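Local coordinates for protein putative 4-hydroxybenzoyl-CoA thioesterase (Geobacillus stearothermophilus, PDB 2OIW) that probably hydrolyses acyl-CoA thioesters, as a predicted thioesterase of the hot-dog fold related to 4-hydroxybenzoyl-CoA thioesterase, at residues 118-121 and 122-125; 65-68 and 69-72. All coordinates share one frame; numbering follows the deposited sequence.

Overall arrangement
Both contacts are local, each within one unbroken run of the chain, and they sit on opposite sides of the chain's centre, their own centres about 36 Å apart and their nearest atoms about 25 Å apart. Neither is pure core: each pairs a few buried apolar side chains with polar groups at the surface. Contact 1 (118-125) begins helix 121-128, and main-chain N-H to carbonyl bonds carry it together with an arginine folded back along the incoming loop. Contact 2 (65-72) reverses the chain between strands 53-62 and 72-81, with no direct hydrogen bond between its halves; apolar packing joins them, with a water bridge in one modelled position of a glutamine. Other subunits reach only contact 2.

Contact 1 of 2, residues 118-121 and 122-125; sequences PIPD and DIRV
Arg124 folds back from the first turn of helix 121-128 over the loop that leads into it. Arg124 CB lies 3.4 Å from Asp121 O, and CG passes Pro120 O and Ile119 CG2. CG stands anti to the carbonyl carbon (chi1 -74°), and the chain then runs extended to NE, which carries Arg124 CD to 3.4 Å from Asp121 OD1. That carboxylate is near the guanidinium edge, but its OD1 is 4.1 Å from Arg124 NE, beyond a salt bridge, and the two planes are 75° apart. Arg124 NE comes to 3.0 Å from Ile119 O, while Ile119 CB sits 3.7 Å above one face of the Arg124 guanidinium, toward its rim. The tip binds elsewhere: NH1 to Gly82 O and NH2 to Asn83 O. On the side facing Phe42 of helix 36-42, which both isoleucines touch, Ile119 CG2 meets Ile123 CB at 3.7 Å, the side chains crossing at about a right angle. The backbone bond from Arg124 N to Pro120 O measures 3.2 Å. That from Val125 N to Asp121 O is nearly straight at 172°. Together with Pro120 at the N-cap, these i+4 to i bonds define an alpha-helix N-terminus.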
loop_
_atom_site.group_PDB
_atom_site.type_symbol
_atom_site.label_atom_id
_atom_site.label_comp_id
_atom_site.label_asym_id
_atom_site.label_seq_id
_atom_site.Cartn_x
_atom_site.Cartn_y
_atom_site.Cartn_z
ATOM N N PRO A 118 -24.160 -9.434 -19.280
ATOM C CA PRO A 118 -25.336 -8.741 -18.779
ATOM C C PRO A 118 -25.630 -9.135 -17.332
ATOM O O PRO A 118 -25.832 -10.327 -17.019
ATOM C CB PRO A 118 -26.443 -9.206 -19.731
ATOM C CG PRO A 118 -25.726 -9.359 -21.047
ATOM C CD PRO A 118 -24.345 -9.901 -20.672
ATOM N N ILE A 119 -25.605 -8.128 -16.464
ATOM C CA ILE A 119 -25.868 -8.309 -15.053
ATOM C C ILE A 119 -27.152 -9.124 -14.881
ATOM O O ILE A 119 -28.189 -8.744 -15.398
ATOM C CB ILE A 119 -26.008 -6.949 -14.367
ATOM C CG1 ILE A 119 -24.726 -6.130 -14.577
ATOM C CG2 ILE A 119 -26.381 -7.124 -12.904
ATOM C CD1 ILE A 119 -24.778 -4.723 -14.017
ATOM N N PRO A 120 -27.076 -10.287 -14.207
ATOM C CA PRO A 120 -28.314 -11.074 -14.063
ATOM C C PRO A 120 -29.413 -10.289 -13.329
ATOM O O PRO A 120 -29.116 -9.419 -12.497
ATOM C CB PRO A 120 -27.872 -12.304 -13.243
ATOM C CG PRO A 120 -26.394 -12.405 -13.453
ATOM C CD PRO A 120 -25.913 -10.962 -13.603
ATOM N N ASP A 121 -30.666 -10.609 -13.638
ATOM C CA ASP A 121 -31.803 -9.843 -13.122
ATOM C C ASP A 121 -31.881 -9.785 -11.594
ATOM O O ASP A 121 -32.173 -8.711 -11.035
ATOM C CB ASP A 121 -33.127 -10.320 -13.736
ATOM C CG ASP A 121 -33.584 -9.436 -14.893
ATOM O OD1 ASP A 121 -33.333 -8.205 -14.870
ATOM O OD2 ASP A 121 -34.221 -9.968 -15.822
ATOM N N ASP A 122 -31.602 -10.912 -10.927
ATOM C CA ASP A 122 -31.661 -10.953 -9.467
ATOM C C ASP A 122 -30.754 -9.849 -8.869
ATOM O O ASP A 122 -31.159 -9.124 -7.946
ATOM C CB ASP A 122 -31.419 -12.386 -8.890
ATOM C CG ASP A 122 -29.926 -12.831 -8.917
ATOM O OD1 ASP A 122 -29.537 -13.575 -9.845
ATOM O OD2 ASP A 122 -29.140 -12.472 -7.998
ATOM N N ILE A 123 -29.563 -9.678 -9.452
ATOM C CA ILE A 123 -28.619 -8.643 -9.027
ATOM C C ILE A 123 -29.156 -7.229 -9.288
ATOM O O ILE A 123 -28.997 -6.341 -8.450
ATOM C CB ILE A 123 -27.252 -8.776 -9.764
ATOM C CG1 ILE A 123 -26.719 -10.202 -9.690
ATOM C CG2 ILE A 123 -26.252 -7.760 -9.241
ATOM C CD1 ILE A 123 -25.755 -10.421 -8.619
ATOM N N ARG A 124 -29.760 -7.027 -10.466
ATOM C CA ARG A 124 -30.301 -5.712 -10.861
ATOM C C ARG A 124 -31.299 -5.205 -9.833
ATOM O O ARG A 124 -31.247 -4.055 -9.409
ATOM C CB ARG A 124 -30.991 -5.797 -12.222
ATOM C CG ARG A 124 -30.054 -5.916 -13.391
ATOM C CD ARG A 124 -30.797 -5.881 -14.736
ATOM N NE ARG A 124 -29.872 -6.297 -15.780
ATOM C CZ ARG A 124 -28.983 -5.497 -16.363
ATOM N NH1 ARG A 124 -28.918 -4.193 -16.046
ATOM N NH2 ARG A 124 -28.162 -6.002 -17.273
ATOM N N VAL A 125 -32.218 -6.090 -9.447
ATOM C CA VAL A 125 -33.185 -5.797 -8.394
ATOM C C VAL A 125 -32.488 -5.336 -7.114
ATOM O O VAL A 125 -32.862 -4.307 -6.529
ATOM C CB VAL A 125 -34.053 -7.019 -8.074
ATOM C CG1 VAL A 125 -35.216 -6.615 -7.158
ATOM C CG2 VAL A 125 -34.559 -7.654 -9.356
#

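Contact 2 of 2, residues 65-68 and 69-72; sequences QMYY and GQDV
Tyr67 and Gln70 occupy the two ends of a type II beta turn, with Tyr68 and Gly69 at its corners, in the loop joining strands 53-62 and 72-81 of the hot-dog sheet. Gly69 has the positive phi (115°) of the third turn position, a conformation that residues with a CB seldom adopt, since it would crowd Tyr68 O.

The turn is open: Tyr67 O is 4.1 Å from Gln70 N, too long for the usual i to i+3 bond, and no direct hydrogen bond links 65-68 to 69-72. Instead, Tyr67 O and Gln70 O lie 3.9 Å apart, close enough for NE2 of Gln94 on strand 85-94 to bond to both from outside.

Apolar packing joins the legs on the side facing Ile92 and Trp30 of helix 27-34. Met66, modelled as selenomethionine, places its SE 4.0 Å from Val72 CG1, the side chains crossing at about a right angle.

Aromatic contacts lie at the corner. Gly69 CA lies over one face of the Tyr68 ring, which a chi1 of 170° swings away from its own N, and Gly69 N is 3.3 Å from Tyr68 CG. This ring also meets His36 of the second subunit with planes at about 85° and packs on Phe39 of that subunit; the Tyr67 ring meets His21 of its own chain.

The polar link is less certain: in one of two modelled positions of Gln70, its OE1 accepts from a water at 3.1 Å. The same water donates to Tyr68 O at 2.9 Å.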
loop_
_atom_site.group_PDB
_atom_site.type_symbol
_atom_site.label_atom_id
_atom_site.label_comp_id
_atom_site.label_asym_id
_atom_site.label_seq_id
_atom_site.Cartn_x
_atom_site.Cartn_y
_atom_site.Cartn_z
ATOM N N GLN A 65 -8.613 17.996 2.740
ATOM C CA GLN A 65 -7.641 17.022 3.216
ATOM C C GLN A 65 -8.197 16.215 4.382
ATOM O O GLN A 65 -9.082 16.667 5.137
ATOM C CB GLN A 65 -6.340 17.701 3.627
ATOM C CG GLN A 65 -5.657 18.476 2.494
ATOM C CD GLN A 65 -5.012 17.588 1.420
ATOM O OE1 GLN A 65 -5.029 16.356 1.502
ATOM N NE2 GLN A 65 -4.436 18.225 0.407
HETATM N N MSE A 66 -7.683 15.006 4.512
HETATM C CA MSE A 66 -8.048 14.185 5.641
HETATM C C MSE A 66 -6.826 13.848 6.484
HETATM O O MSE A 66 -5.680 14.008 6.044
HETATM C CB MSE A 66 -8.782 12.933 5.165
HETATM C CG MSE A 66 -10.203 13.234 4.686
HETATM SE SE MSE A 66 -11.038 11.627 3.895
HETATM C CE MSE A 66 -10.047 11.648 2.164
ATOM N N TYR A 67 -7.093 13.399 7.698
ATOM C CA TYR A 67 -6.073 13.272 8.732
ATOM C C TYR A 67 -6.107 11.912 9.396
ATOM O O TYR A 67 -7.179 11.356 9.610
ATOM C CB TYR A 67 -6.268 14.393 9.781
ATOM C CG TYR A 67 -6.054 15.729 9.111
ATOM C CD1 TYR A 67 -4.763 16.106 8.708
ATOM C CD2 TYR A 67 -7.129 16.552 8.765
ATOM C CE1 TYR A 67 -4.534 17.299 8.038
ATOM C CE2 TYR A 67 -6.915 17.774 8.109
ATOM C CZ TYR A 67 -5.601 18.128 7.734
ATOM O OH TYR A 67 -5.323 19.304 7.055
ATOM N N TYR A 68 -4.934 11.392 9.739
ATOM C CA TYR A 68 -4.877 10.269 10.665
ATOM C C TYR A 68 -5.433 10.725 12.027
ATOM O O TYR A 68 -5.159 11.839 12.431
ATOM C CB TYR A 68 -3.407 9.814 10.819
ATOM C CG TYR A 68 -3.177 8.814 11.921
ATOM C CD1 TYR A 68 -3.750 7.554 11.856
ATOM C CD2 TYR A 68 -2.367 9.127 13.024
ATOM C CE1 TYR A 68 -3.542 6.632 12.856
ATOM C CE2 TYR A 68 -2.150 8.210 14.022
ATOM C CZ TYR A 68 -2.763 6.972 13.944
ATOM O OH TYR A 68 -2.556 6.055 14.928
ATOM N N GLY A 69 -6.188 9.871 12.728
ATOM C CA GLY A 69 -6.618 10.164 14.118
ATOM C C GLY A 69 -8.113 10.340 14.336
ATOM O O GLY A 69 -8.589 10.390 15.475
ATOM N N GLN A 70 -8.844 10.458 13.226
ATOM C CA GLN A 70 -10.295 10.595 13.205
ATOM C C GLN A 70 -10.808 9.586 12.180
ATOM O O GLN A 70 -10.213 9.437 11.102
ATOM C CB GLN A 70 -10.701 12.002 12.740
ATOM C CG GLN A 70 -10.162 13.177 13.549
ATOM C CD GLN A 70 -10.333 14.525 12.830
ATOM O OE1 GLN A 70 -9.460 14.970 12.062
ATOM N NE2 GLN A 70 -11.473 15.160 13.056
ATOM N N ASP A 71 -11.918 8.911 12.484
ATOM C CA ASP A 71 -12.517 7.954 11.532
ATOM C C ASP A 71 -13.034 8.662 10.278
ATOM O O ASP A 71 -13.252 9.865 10.279
ATOM C CB ASP A 71 -13.629 7.134 12.206
ATOM C CG ASP A 71 -13.058 6.055 13.110
ATOM O OD1 ASP A 71 -11.816 5.830 13.068
ATOM O OD2 ASP A 71 -13.842 5.427 13.842
ATOM N N VAL A 72 -13.190 7.906 9.205
ATOM C CA VAL A 72 -13.777 8.423 7.966
ATOM C C VAL A 72 -14.904 7.485 7.603
ATOM O O VAL A 72 -14.919 6.329 8.051
ATOM C CB VAL A 72 -12.765 8.470 6.802
ATOM C CG1 VAL A 72 -11.553 9.349 7.179
ATOM C CG2 VAL A 72 -12.351 7.063 6.360
HETATM O O HOH W 1 -6.857 13.968 13.328
#